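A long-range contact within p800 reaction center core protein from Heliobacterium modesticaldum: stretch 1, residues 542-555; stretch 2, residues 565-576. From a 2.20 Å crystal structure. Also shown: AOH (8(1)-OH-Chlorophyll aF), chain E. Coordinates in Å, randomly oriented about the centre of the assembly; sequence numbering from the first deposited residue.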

# COMPACT_ATOMS: atom_id res chain seq x y z
N TYR A 542 11.20 10.97 -3.69
CA TYR A 542 11.54 11.66 -2.46
C TYR A 542 12.99 11.40 -2.03
O TYR A 542 13.33 11.57 -0.85
CB TYR A 542 10.57 11.26 -1.35
CG TYR A 542 9.44 12.27 -1.18
CD1 TYR A 542 9.62 13.42 -0.45
CD2 TYR A 542 8.20 12.04 -1.75
CE1 TYR A 542 8.63 14.36 -0.33
CE2 TYR A 542 7.17 12.98 -1.63
CZ TYR A 542 7.38 14.13 -0.91
OH TYR A 542 6.37 15.05 -0.78
N ARG A 543 13.86 11.05 -2.97
CA ARG A 543 15.21 10.68 -2.59
C ARG A 543 16.00 11.87 -2.05
O ARG A 543 16.78 11.72 -1.11
CB ARG A 543 15.93 10.08 -3.77
CG ARG A 543 17.23 9.35 -3.34
CD ARG A 543 18.46 10.25 -3.44
NE ARG A 543 19.63 9.62 -2.84
CZ ARG A 543 20.83 10.17 -2.84
NH1 ARG A 543 21.00 11.35 -3.39
NH2 ARG A 543 21.85 9.54 -2.29
N GLY A 544 15.86 13.04 -2.68
CA GLY A 544 16.56 14.21 -2.19
C GLY A 544 16.18 14.59 -0.77
O GLY A 544 17.03 14.98 0.03
N SER A 545 14.89 14.51 -0.45
CA SER A 545 14.44 14.74 0.92
C SER A 545 15.24 13.90 1.90
O SER A 545 15.71 14.39 2.93
CB SER A 545 12.96 14.42 1.04
OG SER A 545 12.53 14.69 2.35
N ARG A 546 15.38 12.60 1.60
CA ARG A 546 16.05 11.67 2.49
C ARG A 546 17.55 11.94 2.60
O ARG A 546 18.13 11.82 3.68
CB ARG A 546 15.79 10.25 1.98
CG ARG A 546 14.33 9.82 2.19
CD ARG A 546 13.94 8.64 1.31
NE ARG A 546 14.98 7.63 1.13
CZ ARG A 546 15.37 7.15 -0.05
NH1 ARG A 546 16.35 6.27 -0.11
NH2 ARG A 546 14.82 7.56 -1.18
N ASP A 547 18.20 12.31 1.50
CA ASP A 547 19.63 12.59 1.54
C ASP A 547 19.92 13.81 2.41
O ASP A 547 20.89 13.84 3.16
CB ASP A 547 20.15 12.77 0.12
CG ASP A 547 21.66 12.57 -0.00
OD1 ASP A 547 22.19 11.52 0.46
OD2 ASP A 547 22.31 13.46 -0.57
N GLU A 548 19.03 14.80 2.35
CA GLU A 548 19.13 16.01 3.16
C GLU A 548 18.85 15.71 4.63
O GLU A 548 19.55 16.22 5.51
CB GLU A 548 18.14 17.05 2.62
CG GLU A 548 18.10 18.41 3.29
CD GLU A 548 17.19 19.40 2.54
OE1 GLU A 548 17.72 20.44 2.08
OE2 GLU A 548 15.95 19.14 2.44
N GLY A 549 17.84 14.89 4.91
CA GLY A 549 17.53 14.57 6.28
C GLY A 549 18.57 13.65 6.90
O GLY A 549 18.80 13.68 8.11
N ALA A 550 19.19 12.80 6.07
CA ALA A 550 20.20 11.87 6.55
C ALA A 550 21.39 12.59 7.17
O ALA A 550 22.02 12.06 8.08
CB ALA A 550 20.69 11.01 5.39
N MET A 551 21.68 13.82 6.72
CA MET A 551 22.80 14.57 7.27
C MET A 551 22.56 14.96 8.71
O MET A 551 23.50 15.04 9.50
CB MET A 551 23.05 15.82 6.44
CG MET A 551 23.56 15.57 5.04
SD MET A 551 23.69 17.14 4.14
CE MET A 551 25.12 17.84 4.90
N VAL A 552 21.30 15.20 9.07
CA VAL A 552 20.95 15.54 10.45
C VAL A 552 21.10 14.31 11.35
O VAL A 552 21.59 14.41 12.47
CB VAL A 552 19.51 16.09 10.49
CG1 VAL A 552 19.04 16.34 11.93
CG2 VAL A 552 19.45 17.37 9.70
N LEU A 553 20.64 13.15 10.88
CA LEU A 553 20.77 11.93 11.67
C LEU A 553 22.25 11.56 11.87
O LEU A 553 22.68 11.23 12.99
CB LEU A 553 20.00 10.80 10.98
CG LEU A 553 18.47 10.94 11.06
CD1 LEU A 553 17.81 10.12 10.02
CD2 LEU A 553 17.99 10.51 12.39
N LYS A 554 23.06 11.61 10.81
CA LYS A 554 24.49 11.34 10.95
C LYS A 554 25.14 12.31 11.91
O LYS A 554 25.85 11.90 12.83
CB LYS A 554 25.18 11.39 9.59
CG LYS A 554 26.74 11.11 9.62
CD LYS A 554 27.32 11.17 8.21
CE LYS A 554 28.88 11.16 8.20
NZ LYS A 554 29.36 9.88 8.79
N TRP A 555 24.89 13.61 11.73
CA TRP A 555 25.42 14.62 12.64
C TRP A 555 25.02 14.33 14.09
O TRP A 555 25.84 14.42 14.99
CB TRP A 555 24.96 16.02 12.22
CG TRP A 555 25.36 17.11 13.15
CD1 TRP A 555 26.52 17.83 13.12
CD2 TRP A 555 24.61 17.61 14.26
NE1 TRP A 555 26.53 18.75 14.14
CE2 TRP A 555 25.36 18.65 14.84
CE3 TRP A 555 23.35 17.28 14.80
CZ2 TRP A 555 24.92 19.35 15.97
CZ3 TRP A 555 22.91 17.99 15.91
CH2 TRP A 555 23.70 19.01 16.48
N ALA A 565 27.41 4.17 14.29
CA ALA A 565 26.00 3.97 13.96
C ALA A 565 25.49 5.04 12.99
O ALA A 565 24.77 4.72 12.05
CB ALA A 565 25.18 3.97 15.25
N GLY A 566 25.89 6.30 13.17
CA GLY A 566 25.50 7.34 12.23
C GLY A 566 25.90 7.06 10.80
O GLY A 566 25.29 7.62 9.89
N LYS A 567 26.93 6.23 10.57
CA LYS A 567 27.31 5.86 9.21
C LYS A 567 26.17 5.22 8.43
O LYS A 567 26.21 5.19 7.20
CB LYS A 567 28.50 4.91 9.25
CG LYS A 567 29.79 5.62 9.41
CD LYS A 567 30.86 4.71 9.91
CE LYS A 567 32.22 5.42 9.85
NZ LYS A 567 33.16 4.97 10.92
N MET A 568 25.17 4.68 9.13
CA MET A 568 23.96 4.20 8.48
C MET A 568 23.31 5.31 7.66
O MET A 568 22.58 5.03 6.69
CB MET A 568 22.99 3.71 9.57
CG MET A 568 21.62 3.19 9.12
SD MET A 568 21.69 1.71 8.08
CE MET A 568 22.88 0.68 8.89
N TYR A 569 23.55 6.57 8.03
CA TYR A 569 23.04 7.73 7.33
C TYR A 569 24.15 8.58 6.73
O TYR A 569 24.00 9.79 6.59
CB TYR A 569 22.17 8.57 8.27
CG TYR A 569 20.93 7.81 8.61
CD1 TYR A 569 19.95 7.64 7.67
CD2 TYR A 569 20.77 7.20 9.83
CE1 TYR A 569 18.83 6.89 7.94
CE2 TYR A 569 19.63 6.45 10.12
CZ TYR A 569 18.68 6.30 9.17
OH TYR A 569 17.52 5.59 9.43
N ASN A 570 25.25 7.92 6.31
CA ASN A 570 26.29 8.59 5.53
C ASN A 570 25.71 9.22 4.28
O ASN A 570 26.14 10.29 3.85
CB ASN A 570 27.37 7.58 5.11
CG ASN A 570 28.67 7.76 5.83
OD1 ASN A 570 28.77 8.34 6.91
ND2 ASN A 570 29.69 7.20 5.23
N ARG A 571 24.71 8.56 3.69
CA ARG A 571 23.91 9.15 2.62
C ARG A 571 22.66 8.31 2.49
O ARG A 571 22.58 7.19 3.01
CB ARG A 571 24.68 9.21 1.29
CG ARG A 571 25.18 7.85 0.83
CD ARG A 571 25.66 7.89 -0.60
NE ARG A 571 26.12 6.57 -1.07
CZ ARG A 571 25.33 5.61 -1.56
NH1 ARG A 571 23.99 5.78 -1.66
NH2 ARG A 571 25.87 4.48 -1.97
N ALA A 572 21.67 8.87 1.81
CA ALA A 572 20.52 8.04 1.49
C ALA A 572 20.90 7.10 0.35
O ALA A 572 21.79 7.38 -0.46
CB ALA A 572 19.31 8.90 1.11
N LEU A 573 20.24 5.96 0.31
CA LEU A 573 20.29 5.13 -0.88
C LEU A 573 20.02 6.00 -2.11
O LEU A 573 19.18 6.91 -2.07
CB LEU A 573 19.25 4.03 -0.78
CG LEU A 573 19.39 3.05 0.38
CD1 LEU A 573 18.12 2.31 0.42
CD2 LEU A 573 20.48 2.13 0.12
N SER A 574 20.76 5.76 -3.18
CA SER A 574 20.64 6.51 -4.41
C SER A 574 19.39 6.10 -5.17
O SER A 574 18.71 5.14 -4.81
CB SER A 574 21.87 6.29 -5.29
OG SER A 574 21.97 4.94 -5.73
N LEU A 575 19.06 6.86 -6.22
CA LEU A 575 17.92 6.52 -7.06
C LEU A 575 18.01 5.07 -7.51
O LEU A 575 17.07 4.30 -7.34
CB LEU A 575 17.82 7.45 -8.28
CG LEU A 575 17.53 8.93 -8.00
CD1 LEU A 575 17.57 9.67 -9.26
CD2 LEU A 575 16.15 9.16 -7.32
N LYS A 576 19.16 4.70 -8.07
CA LYS A 576 19.35 3.36 -8.63
C LYS A 576 19.27 2.27 -7.56
O LYS A 576 18.63 1.24 -7.77
CB LYS A 576 20.70 3.28 -9.35
CG LYS A 576 20.78 4.18 -10.51
CD LYS A 576 22.21 4.35 -11.02
CE LYS A 576 22.61 3.23 -11.91
NZ LYS A 576 23.77 3.61 -12.71
C1 AOH E . 12.86 9.47 13.94
C2 AOH E . 12.57 8.03 13.59
C3 AOH E . 11.40 7.44 13.80
C4 AOH E . 10.27 8.16 14.42
C5 AOH E . 11.28 5.99 13.45
C6 AOH E . 11.51 5.10 14.67
C7 AOH E . 11.05 3.73 14.25
C8 AOH E . 11.10 2.68 15.07
C9 AOH E . 11.68 2.86 16.44
C10 AOH E . 10.69 1.32 14.55
C11 AOH E . 9.24 0.91 14.51
C15 AOH E . 6.85 -0.81 14.47
C14 AOH E . 8.28 -2.78 13.60
C13 AOH E . 8.18 -1.35 14.06
C12 AOH E . 9.26 -0.55 14.08
NB AOH E . 9.46 6.09 7.52
ND AOH E . 10.71 9.11 5.10
C1A AOH E . 12.29 9.26 7.72
C1B AOH E . 9.96 5.73 8.72
C1C AOH E . 7.81 6.12 4.99
C1D AOH E . 10.29 9.49 3.89
C2A AOH E . 12.98 9.58 9.02
C2B AOH E . 9.37 4.58 9.22
C2C AOH E . 6.93 6.15 3.93
C2D AOH E . 10.99 10.59 3.44
C3A AOH E . 12.71 8.24 9.71
C3B AOH E . 8.42 4.24 8.26
C3C AOH E . 7.35 7.17 3.10
C3D AOH E . 11.88 10.90 4.46
C4A AOH E . 11.67 7.55 8.89
C4B AOH E . 8.48 5.20 7.26
C4C AOH E . 8.48 7.69 3.75
C4D AOH E . 11.67 10.00 5.50
CAA AOH E . 12.39 10.82 9.67
CAB AOH E . 7.64 3.03 8.46
CAC AOH E . 6.66 7.59 1.88
CAD AOH E . 12.82 11.91 5.03
CBA AOH E . 13.32 11.37 10.75
CBB AOH E . 6.97 2.36 7.57
CBC AOH E . 7.53 7.73 0.67
CBD AOH E . 13.26 11.44 6.38
CED AOH E . 16.76 9.84 6.00
CGA AOH E . 12.87 11.06 12.15
CGD AOH E . 14.75 11.23 6.40
CHA AOH E . 12.49 10.21 6.61
CHB AOH E . 11.05 6.48 9.41
CHC AOH E . 7.65 5.15 6.07
CHD AOH E . 9.19 8.81 3.16
CMA AOH E . 13.96 7.37 9.81
CMB AOH E . 9.67 3.83 10.50
CMC AOH E . 5.72 5.27 3.72
CMD AOH E . 10.79 11.24 2.11
NA AOH E . 11.54 8.16 7.70
NC AOH E . 8.78 7.04 4.88
O1 AOH E . 6.01 8.87 2.08
O1A AOH E . 11.71 11.20 12.51
O1D AOH E . 15.51 12.05 6.88
O2A AOH E . 13.54 10.02 12.82
O2D AOH E . 15.33 10.03 5.84
OBD AOH E . 13.36 12.76 4.24
MG AOH E . 10.28 7.48 6.24
O HOH W 1 16.46 5.92 -3.02
O HOH W 2 11.89 6.02 5.26

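The contact sets a helix, residues 543-555, against a chain segment whose middle is loop and which runs antiparallel to it: the CA pairing passes from Lys-554 with Gly-566 (4.3 Å, CA to CA) through Ala-550 with Tyr-569 and Asp-547 with Ala-572 to Arg-543 with Leu-575. Together the two sides bury 680 Å².

Because much of stretch 2 lacks regular secondary structure, several of its backbone polar groups need partners, and side chains of the helix supply them. Arg-543 points its CA-to-CB bond toward the loop and presents the edge of its guanidinium to two consecutive carbonyls. Arg-543 NE donates to Leu-573 O at 2.9 Å (N-H...O angle 164°) and Arg-543 NH2 to Ala-572 O at 2.8 Å (155°); both oxygens lie near the guanidinium plane, which is consistent with these angles. NH1 is satisfied elsewhere in the structure. Ala-572 O also accepts from Arg-571 NH1 at 3.0 Å, which brings two like charges close, Arg-543 NH2 and Arg-571 NH1 being 4.4 Å apart.

One turn along, Asp-547 OD1 accepts from Ala-572 N at 3.0 Å (161°), so both polar backbone atoms of Ala-572 are engaged by the helix. Asp-547 OD1 also lies 3.4 Å from Arg-543 NH2, a salt bridge of charge alone, since the oxygen sits well out of the guanidinium plane; OD2 is bonded elsewhere. Arg-546 also reaches the loop by way of one water: Arg-546 NH1 donates to water 1 at 2.9 Å, and water 1 is placed to donate to Ser-574 O at 3.0 Å, though it has more acceptors in reach than protons.

At the far end, Lys-554 is extended through chi3 (t, t, t) and turns at chi4 (62°), placing Lys-554 NZ 2.5 Å from Asn-570 OD1, a short hydrogen bond. Asn-570 starts away from the helix, but the end of its side chain comes nearer. Ala-550 O and Tyr-569 O, 3.4 Å apart, are both acceptors and do not bond; Ala-550 O instead receives Lys-554 N at 3.0 Å within its helix.

Small side chains allow the close backbone approach. Ala-572 CB packs over one face of the Arg-546 guanidinium and lies 3.9 Å from Arg-546 CB, while Ala-550 CB meets Tyr-569 CB at 4.1 Å. Gly-566 has no side chain where an ideal CB would be a tight 3.2 Å from Lys-554 O. Leu-553 CD1 sits 3.8 Å from the Tyr-569 ring centroid, only 4° off the normal, a CH-pi contact over the face. Near the other end, Arg-543 CB meets Leu-575 CD2 at 3.7 Å.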